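Local coordinates for protein FmtA (Staphylococcus aureus, PDB 5ZH8) that releases D-alanine from wall teichoic acid and lipoteichoic acid, affecting methicillin resistance and autolysis, at residues K262-N267 with A364-G369; M122-S127 with G345-V350; G90-Y95 with K104-Q109. All blocks are in the same frame, centred on the assembly; numbering follows the deposited sequence.

Contact 1: K262-N267 with A364-G369; sequences KGYAYN and ALNVKG
A single beta bridge, Tyr264 with Val367, ties the short strand 264-265 to the chain just past the C-terminal end of strand 359-365, an internal strand of the large antiparallel sheet of the beta-lactamase and penicillin-binding-protein fold. Three hydrogen bonds hold it, and only one uses a side chain. Lys368 N gives the straightest, to Tyr264 O at 2.8 Å, with 171° at the hydrogen and the donor in the carbonyl plane. The return bond, from Tyr264 N to Asn366 O at 2.9 Å, is weak because it bends to 126°. Asn366 O has a further neighbour in Gly263 CA, whose C-H points to it over 3.2 Å, and it also lies at the edge of the Tyr264 ring, 3.5 Å from CD2. The side-chain bond comes from Asn366: with CG tucked between its backbone N and carbonyl carbon (chi1 64°), ND2 reaches Lys262 O at 3.1 Å. That acceptor lies in the amide plane, and the donor approaches nearly along the C=O axis. The same ND2 also bonds Tyr108 O, while OD1 accepts from Asn89 ND2, so both ends of this buried amide are satisfied and its rotation is fixed. Glu112 OE1 forms a salt bridge with Lys262 NZ and a hydrogen bond with Tyr264 OH. Strand 264-265 pairs with strand 272-273, where Ala265 O also accepts from Ser272 OG, and Asn370 of the second subunit packs on Tyr266 and Val367. Lys368 sets its CB 3.3 Å from Tyr264 O before its chain runs outward. Most apolar contact comes from Val367, whose methyls touch both tyrosine side chains: CG2 is 4.4 Å from Tyr264 CB, and CG1 is 4.2 Å from Tyr266 CE1.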
# COMPACT_ATOMS: atom_id res chain seq x y z
N LYS A 262 8.62 -6.04 12.99
CA LYS A 262 7.76 -4.87 13.00
C LYS A 262 7.57 -4.43 11.55
O LYS A 262 8.51 -4.42 10.77
CB LYS A 262 8.40 -3.74 13.81
CG LYS A 262 8.75 -4.14 15.24
CD LYS A 262 9.52 -3.06 15.99
CE LYS A 262 8.61 -1.95 16.51
NZ LYS A 262 9.38 -0.90 17.23
N GLY A 263 6.34 -4.07 11.21
CA GLY A 263 6.00 -3.62 9.86
C GLY A 263 6.00 -2.11 9.80
O GLY A 263 5.71 -1.44 10.79
N TYR A 264 6.31 -1.57 8.63
CA TYR A 264 6.46 -0.12 8.47
C TYR A 264 5.80 0.41 7.20
O TYR A 264 5.71 -0.30 6.19
CB TYR A 264 7.93 0.26 8.48
CG TYR A 264 8.62 -0.05 9.79
CD1 TYR A 264 8.64 0.89 10.82
CD2 TYR A 264 9.25 -1.26 10.00
CE1 TYR A 264 9.27 0.62 12.02
CE2 TYR A 264 9.88 -1.55 11.21
CZ TYR A 264 9.89 -0.60 12.21
OH TYR A 264 10.52 -0.86 13.41
N ALA A 265 5.35 1.65 7.27
CA ALA A 265 4.86 2.36 6.10
C ALA A 265 5.19 3.84 6.22
O ALA A 265 5.21 4.37 7.33
CB ALA A 265 3.36 2.15 5.97
N TYR A 266 5.51 4.48 5.09
CA TYR A 266 5.59 5.94 5.01
C TYR A 266 4.25 6.43 4.48
O TYR A 266 3.93 6.19 3.31
CB TYR A 266 6.64 6.44 4.01
CG TYR A 266 8.02 5.86 4.11
CD1 TYR A 266 8.35 4.69 3.42
CD2 TYR A 266 9.01 6.49 4.85
CE1 TYR A 266 9.63 4.16 3.48
CE2 TYR A 266 10.30 5.97 4.91
CZ TYR A 266 10.60 4.81 4.23
OH TYR A 266 11.88 4.28 4.30
N ASN A 267 3.46 7.10 5.30
CA ASN A 267 2.29 7.83 4.82
C ASN A 267 2.64 9.31 4.86
O ASN A 267 2.58 10.03 3.86
CB ASN A 267 1.03 7.51 5.65
CG ASN A 267 0.18 8.75 5.95
OD1 ASN A 267 0.70 9.82 6.26
ND2 ASN A 267 -1.14 8.58 5.88
N ALA A 364 9.72 -12.24 2.33
CA ALA A 364 9.05 -11.52 3.40
C ALA A 364 9.55 -10.07 3.48
O ALA A 364 10.75 -9.83 3.56
CB ALA A 364 9.27 -12.22 4.73
N LEU A 365 8.62 -9.13 3.46
CA LEU A 365 8.94 -7.72 3.44
C LEU A 365 8.26 -7.01 4.61
O LEU A 365 7.04 -7.04 4.71
CB LEU A 365 8.46 -7.15 2.11
CG LEU A 365 8.80 -5.70 1.79
CD1 LEU A 365 10.30 -5.53 1.56
CD2 LEU A 365 8.00 -5.28 0.57
N ASN A 366 9.05 -6.38 5.48
CA ASN A 366 8.50 -5.67 6.66
C ASN A 366 8.53 -4.13 6.55
O ASN A 366 8.14 -3.44 7.48
CB ASN A 366 9.17 -6.14 7.96
CG ASN A 366 10.65 -5.83 8.02
OD1 ASN A 366 11.40 -6.17 7.12
ND2 ASN A 366 11.07 -5.19 9.11
N VAL A 367 8.97 -3.60 5.41
CA VAL A 367 8.69 -2.21 5.04
C VAL A 367 7.77 -2.28 3.82
O VAL A 367 8.14 -2.82 2.78
CB VAL A 367 9.96 -1.41 4.71
CG1 VAL A 367 9.60 0.03 4.40
CG2 VAL A 367 10.95 -1.48 5.86
N LYS A 368 6.57 -1.74 3.96
CA LYS A 368 5.54 -1.91 2.94
C LYS A 368 6.01 -1.41 1.59
O LYS A 368 6.63 -0.35 1.48
CB LYS A 368 4.26 -1.19 3.34
CG LYS A 368 3.06 -1.54 2.49
CD LYS A 368 1.81 -0.86 3.05
CE LYS A 368 0.55 -1.31 2.33
NZ LYS A 368 0.64 -1.13 0.85
N GLY A 369 5.70 -2.18 0.56
CA GLY A 369 6.10 -1.85 -0.80
C GLY A 369 5.68 -2.95 -1.74
O GLY A 369 4.94 -3.84 -1.36

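Contact 2: M122-S127 with G345-V350; sequences MFLIGS and GFFGQV
The tip of a beta hairpin, a type I' turn from Phe346 to Gln349 joining strands 340-346 and 349-355, packs against edge strand 123-124 of a small three-stranded sheet in this beta-lactamase-like fold. Leu124 lies across the end of the hairpin, its CB against the Gln349 amide. CG is anti to the backbone N (chi1 179°), and with chi2 at 55° the CD2 branch meets the turn, 3.8 Å from Phe346 CD2 and 4.0 Å from Phe347 CB. The Leu124 and Phe346 side chains cross obliquely. Within the turn the two phenylalanine rings meet edge to face, Phe347 CD2 standing 3.7 Å above the centre of the Phe346 ring. On the other arm Gln349 extends beyond CG towards the strand, and its amide plane stands 83° to the Phe123 ring, with OE1 at the ring edge and 3.4 Å from Phe123 CB. OE1 accepts a hydrogen bond from Leu124 N at 2.8 Å, the donor lying well above the carbonyl plane; NE2 makes a weak one to Ala261 O. Ser127 OG bonds Tyr211 OH and Lys130 NZ; Ser127 and Lys130 form the Ser-x-x-Lys sequence of the family, consistent with an active-site position beside the hairpin. Gly126, with positive phi, lays its CA 3.9 Å from Phe346 CB.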
# COMPACT_ATOMS: atom_id res chain seq x y z
N MET A 122 10.71 -13.60 12.23
CA MET A 122 9.39 -14.11 11.88
C MET A 122 8.51 -12.95 11.46
O MET A 122 8.42 -11.94 12.16
CB MET A 122 8.78 -14.84 13.08
CG MET A 122 9.58 -16.03 13.53
SD MET A 122 9.26 -16.56 15.22
CE MET A 122 7.65 -17.34 15.07
N PHE A 123 7.85 -13.09 10.31
CA PHE A 123 7.04 -12.02 9.74
C PHE A 123 5.57 -12.35 9.82
O PHE A 123 5.18 -13.50 9.69
CB PHE A 123 7.43 -11.80 8.27
CG PHE A 123 8.84 -11.35 8.09
CD1 PHE A 123 9.88 -12.27 8.12
CD2 PHE A 123 9.15 -10.02 7.90
CE1 PHE A 123 11.19 -11.87 7.96
CE2 PHE A 123 10.45 -9.61 7.74
CZ PHE A 123 11.48 -10.54 7.77
N LEU A 124 4.75 -11.32 10.03
CA LEU A 124 3.31 -11.44 9.99
C LEU A 124 2.89 -11.88 8.58
O LEU A 124 3.01 -11.13 7.63
CB LEU A 124 2.66 -10.10 10.35
CG LEU A 124 1.14 -9.99 10.34
CD1 LEU A 124 0.52 -11.05 11.23
CD2 LEU A 124 0.73 -8.59 10.78
N ILE A 125 2.41 -13.11 8.46
CA ILE A 125 2.09 -13.67 7.15
C ILE A 125 0.74 -13.20 6.63
O ILE A 125 0.42 -13.44 5.47
CB ILE A 125 2.13 -15.22 7.14
CG1 ILE A 125 0.97 -15.84 7.94
CG2 ILE A 125 3.47 -15.71 7.68
CD1 ILE A 125 0.91 -17.35 7.86
N GLY A 126 -0.04 -12.54 7.49
CA GLY A 126 -1.37 -12.06 7.11
C GLY A 126 -2.21 -13.12 6.42
O GLY A 126 -2.29 -14.27 6.87
N SER A 127 -2.80 -12.74 5.29
CA SER A 127 -3.75 -13.59 4.58
C SER A 127 -3.20 -14.96 4.16
O SER A 127 -3.98 -15.85 3.80
CB SER A 127 -4.26 -12.87 3.34
OG SER A 127 -5.40 -13.52 2.84
N GLY A 345 -0.90 -9.41 2.98
CA GLY A 345 -0.49 -8.04 3.25
C GLY A 345 -1.17 -7.56 4.52
O GLY A 345 -2.40 -7.46 4.57
N PHE A 346 -0.39 -7.26 5.56
CA PHE A 346 -0.97 -6.92 6.85
C PHE A 346 -0.00 -6.10 7.70
O PHE A 346 1.18 -6.43 7.79
CB PHE A 346 -1.36 -8.23 7.57
CG PHE A 346 -2.65 -8.16 8.36
CD1 PHE A 346 -3.72 -7.38 7.94
CD2 PHE A 346 -2.80 -8.95 9.49
CE1 PHE A 346 -4.89 -7.34 8.68
CE2 PHE A 346 -3.98 -8.92 10.22
CZ PHE A 346 -5.02 -8.12 9.81
N PHE A 347 -0.52 -5.04 8.30
CA PHE A 347 0.23 -4.15 9.19
C PHE A 347 1.67 -3.92 8.75
O PHE A 347 2.62 -4.28 9.45
CB PHE A 347 0.17 -4.66 10.64
CG PHE A 347 -1.21 -4.57 11.23
CD1 PHE A 347 -1.65 -3.39 11.82
CD2 PHE A 347 -2.07 -5.65 11.17
CE1 PHE A 347 -2.92 -3.31 12.35
CE2 PHE A 347 -3.34 -5.57 11.70
CZ PHE A 347 -3.76 -4.39 12.30
N GLY A 348 1.80 -3.33 7.57
CA GLY A 348 3.09 -2.92 7.02
C GLY A 348 4.02 -4.02 6.57
O GLY A 348 5.18 -3.76 6.27
N GLN A 349 3.52 -5.25 6.49
CA GLN A 349 4.32 -6.39 6.07
C GLN A 349 3.70 -7.02 4.84
O GLN A 349 2.50 -6.87 4.60
CB GLN A 349 4.47 -7.40 7.20
CG GLN A 349 4.98 -6.78 8.50
CD GLN A 349 5.58 -7.77 9.47
OE1 GLN A 349 5.89 -8.91 9.11
NE2 GLN A 349 5.77 -7.35 10.72
N VAL A 350 4.52 -7.69 4.05
CA VAL A 350 4.06 -8.42 2.88
C VAL A 350 4.77 -9.76 2.85
O VAL A 350 6.01 -9.81 2.87
CB VAL A 350 4.34 -7.68 1.56
CG1 VAL A 350 3.45 -8.23 0.46
CG2 VAL A 350 4.13 -6.18 1.70

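Contact 3: G90-Y95 with K104-Q109; sequences GSVAIY and KGYGYQ
Strands 90-96 and 99-106 form a beta hairpin, and its open end pairs residues 90 to 92 with 104 to 106 in antiparallel register. Gly90 with Tyr106 and Val92 with Lys104 are hydrogen-bonded pairs; Ser91 with Gly105, the non-hydrogen-bonded pair between them, brings the CA atoms to 4.2 Å. Tyr106 N donates to Gly90 O at 2.6 Å, nearly along the C=O axis, whereas Gly90 N meets Tyr106 O at 2.9 Å from above the carbonyl plane. Val92 N bonds Lys104 O at 2.9 Å, and Lys104 N returns a bond to Val92 O at 3.1 Å.

Ser91 points to the face where Pro292 of helix 292-303 packs. Its OG is anti to the backbone N (chi1 178°) and reaches across to Lys104 O, a weak bond of 3.3 Å, so this carbonyl receives both Val92 N and the hydroxyl. Val92, Lys104 and Tyr106 occupy the other face, where helix 74-85 packs on Lys104 and Tyr106. Val92 has CG1 tucked between its backbone N and carbonyl carbon (chi1 68°), and this methyl meets the Tyr106 ring in plane at its edge, 3.9 Å from CE1. Tyr106 has CG anti to its carbonyl carbon (chi1 -60°), so its ring lies side by side with Val92. Lys104 is extended at every torsion, and its ammonium runs out from strand 90-96.

Asp80 OD1 of the covering helix takes both far ends, as a salt bridge from Lys104 NZ and a hydrogen bond with Tyr106 OH. The backbone bonds thus join the strands, while two side chains of strand 99-106 converge on Asp80 and tie that strand to the helix; with an ammonium and a phenol at one oxygen, the carboxylate would be expected to stay ionised.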
# COMPACT_ATOMS: atom_id res chain seq x y z
N GLY A 90 13.79 -7.04 4.52
CA GLY A 90 13.06 -8.23 4.93
C GLY A 90 13.93 -9.46 4.83
O GLY A 90 15.13 -9.38 5.08
N SER A 91 13.34 -10.59 4.44
CA SER A 91 14.05 -11.87 4.42
C SER A 91 13.61 -12.75 3.26
O SER A 91 12.46 -12.71 2.83
CB SER A 91 13.81 -12.64 5.72
OG SER A 91 14.45 -13.91 5.69
N VAL A 92 14.54 -13.58 2.79
CA VAL A 92 14.28 -14.49 1.69
C VAL A 92 14.62 -15.91 2.11
O VAL A 92 15.51 -16.14 2.93
CB VAL A 92 15.09 -14.10 0.42
CG1 VAL A 92 16.59 -14.32 0.63
CG2 VAL A 92 14.59 -14.88 -0.79
N ALA A 93 13.88 -16.86 1.55
CA ALA A 93 14.20 -18.28 1.68
C ALA A 93 13.84 -18.98 0.37
O ALA A 93 12.74 -18.78 -0.16
CB ALA A 93 13.45 -18.90 2.84
N ILE A 94 14.77 -19.77 -0.15
CA ILE A 94 14.56 -20.47 -1.41
C ILE A 94 14.95 -21.94 -1.25
O ILE A 94 16.06 -22.26 -0.83
CB ILE A 94 15.38 -19.84 -2.55
CG1 ILE A 94 15.01 -18.36 -2.70
CG2 ILE A 94 15.14 -20.60 -3.85
CD1 ILE A 94 15.79 -17.61 -3.76
N TYR A 95 14.00 -22.81 -1.58
CA TYR A 95 14.23 -24.26 -1.56
C TYR A 95 14.34 -24.77 -2.99
O TYR A 95 13.55 -24.39 -3.86
CB TYR A 95 13.07 -24.98 -0.86
CG TYR A 95 13.09 -24.85 0.63
CD1 TYR A 95 12.73 -23.66 1.25
CD2 TYR A 95 13.46 -25.93 1.44
CE1 TYR A 95 12.74 -23.53 2.63
CE2 TYR A 95 13.47 -25.81 2.82
CZ TYR A 95 13.11 -24.61 3.41
OH TYR A 95 13.12 -24.47 4.78
N LYS A 104 18.37 -15.69 3.92
CA LYS A 104 19.11 -14.47 4.25
C LYS A 104 18.18 -13.30 4.57
O LYS A 104 17.15 -13.11 3.94
CB LYS A 104 20.03 -14.10 3.08
CG LYS A 104 20.99 -12.97 3.39
CD LYS A 104 22.05 -12.83 2.30
CE LYS A 104 23.05 -11.73 2.65
NZ LYS A 104 24.04 -11.49 1.56
N GLY A 105 18.58 -12.52 5.58
CA GLY A 105 17.86 -11.32 5.99
C GLY A 105 18.54 -10.07 5.48
O GLY A 105 19.77 -10.03 5.36
N TYR A 106 17.74 -9.05 5.17
CA TYR A 106 18.24 -7.78 4.66
C TYR A 106 17.57 -6.63 5.42
O TYR A 106 16.37 -6.67 5.71
CB TYR A 106 17.92 -7.65 3.17
CG TYR A 106 18.50 -8.72 2.28
CD1 TYR A 106 17.88 -9.96 2.13
CD2 TYR A 106 19.67 -8.48 1.54
CE1 TYR A 106 18.41 -10.93 1.29
CE2 TYR A 106 20.20 -9.45 0.69
CZ TYR A 106 19.57 -10.67 0.57
OH TYR A 106 20.08 -11.62 -0.27
N GLY A 107 18.34 -5.59 5.73
CA GLY A 107 17.81 -4.44 6.47
C GLY A 107 17.40 -4.80 7.89
O GLY A 107 17.95 -5.72 8.49
N TYR A 108 16.41 -4.07 8.42
CA TYR A 108 16.07 -4.15 9.84
C TYR A 108 14.73 -4.81 10.15
O TYR A 108 13.72 -4.57 9.49
CB TYR A 108 16.09 -2.74 10.44
CG TYR A 108 17.47 -2.14 10.45
CD1 TYR A 108 17.95 -1.43 9.35
CD2 TYR A 108 18.30 -2.29 11.55
CE1 TYR A 108 19.22 -0.88 9.36
CE2 TYR A 108 19.57 -1.75 11.57
CZ TYR A 108 20.03 -1.05 10.48
OH TYR A 108 21.29 -0.51 10.50
N GLN A 109 14.75 -5.65 11.18
CA GLN A 109 13.54 -6.23 11.77
C GLN A 109 12.84 -5.20 12.65
O GLN A 109 11.61 -5.09 12.63
CB GLN A 109 13.93 -7.45 12.61
CG GLN A 109 12.79 -8.10 13.39
CD GLN A 109 13.31 -9.10 14.38
OE1 GLN A 109 14.12 -9.96 14.04
NE2 GLN A 109 12.87 -8.98 15.63

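How the contacts relate
From the N terminus, contact 3 closes first, a short hairpin loop in the large sheet, complete before the others open. The chain then leaves that sheet for strand 123-124, where contact 2 opens. Contact 1 opens at 262-267, inside the long loop that contact 2 closes at 345-350, and closes only at 364-369, so contacts 1 and 2 cross. Contact 1 joins the two-stranded sheet 264-265/272-273 to the end of strand 359-365. That strand lies between strands 90-96 and 349-355 in the large sheet and links all three contacts: Ala364 N reaches Ser91 O, Leu365 O reaches Val350 N. Phe123 packs on Ala364 and Ser91, joining the small three-stranded sheet to the large one.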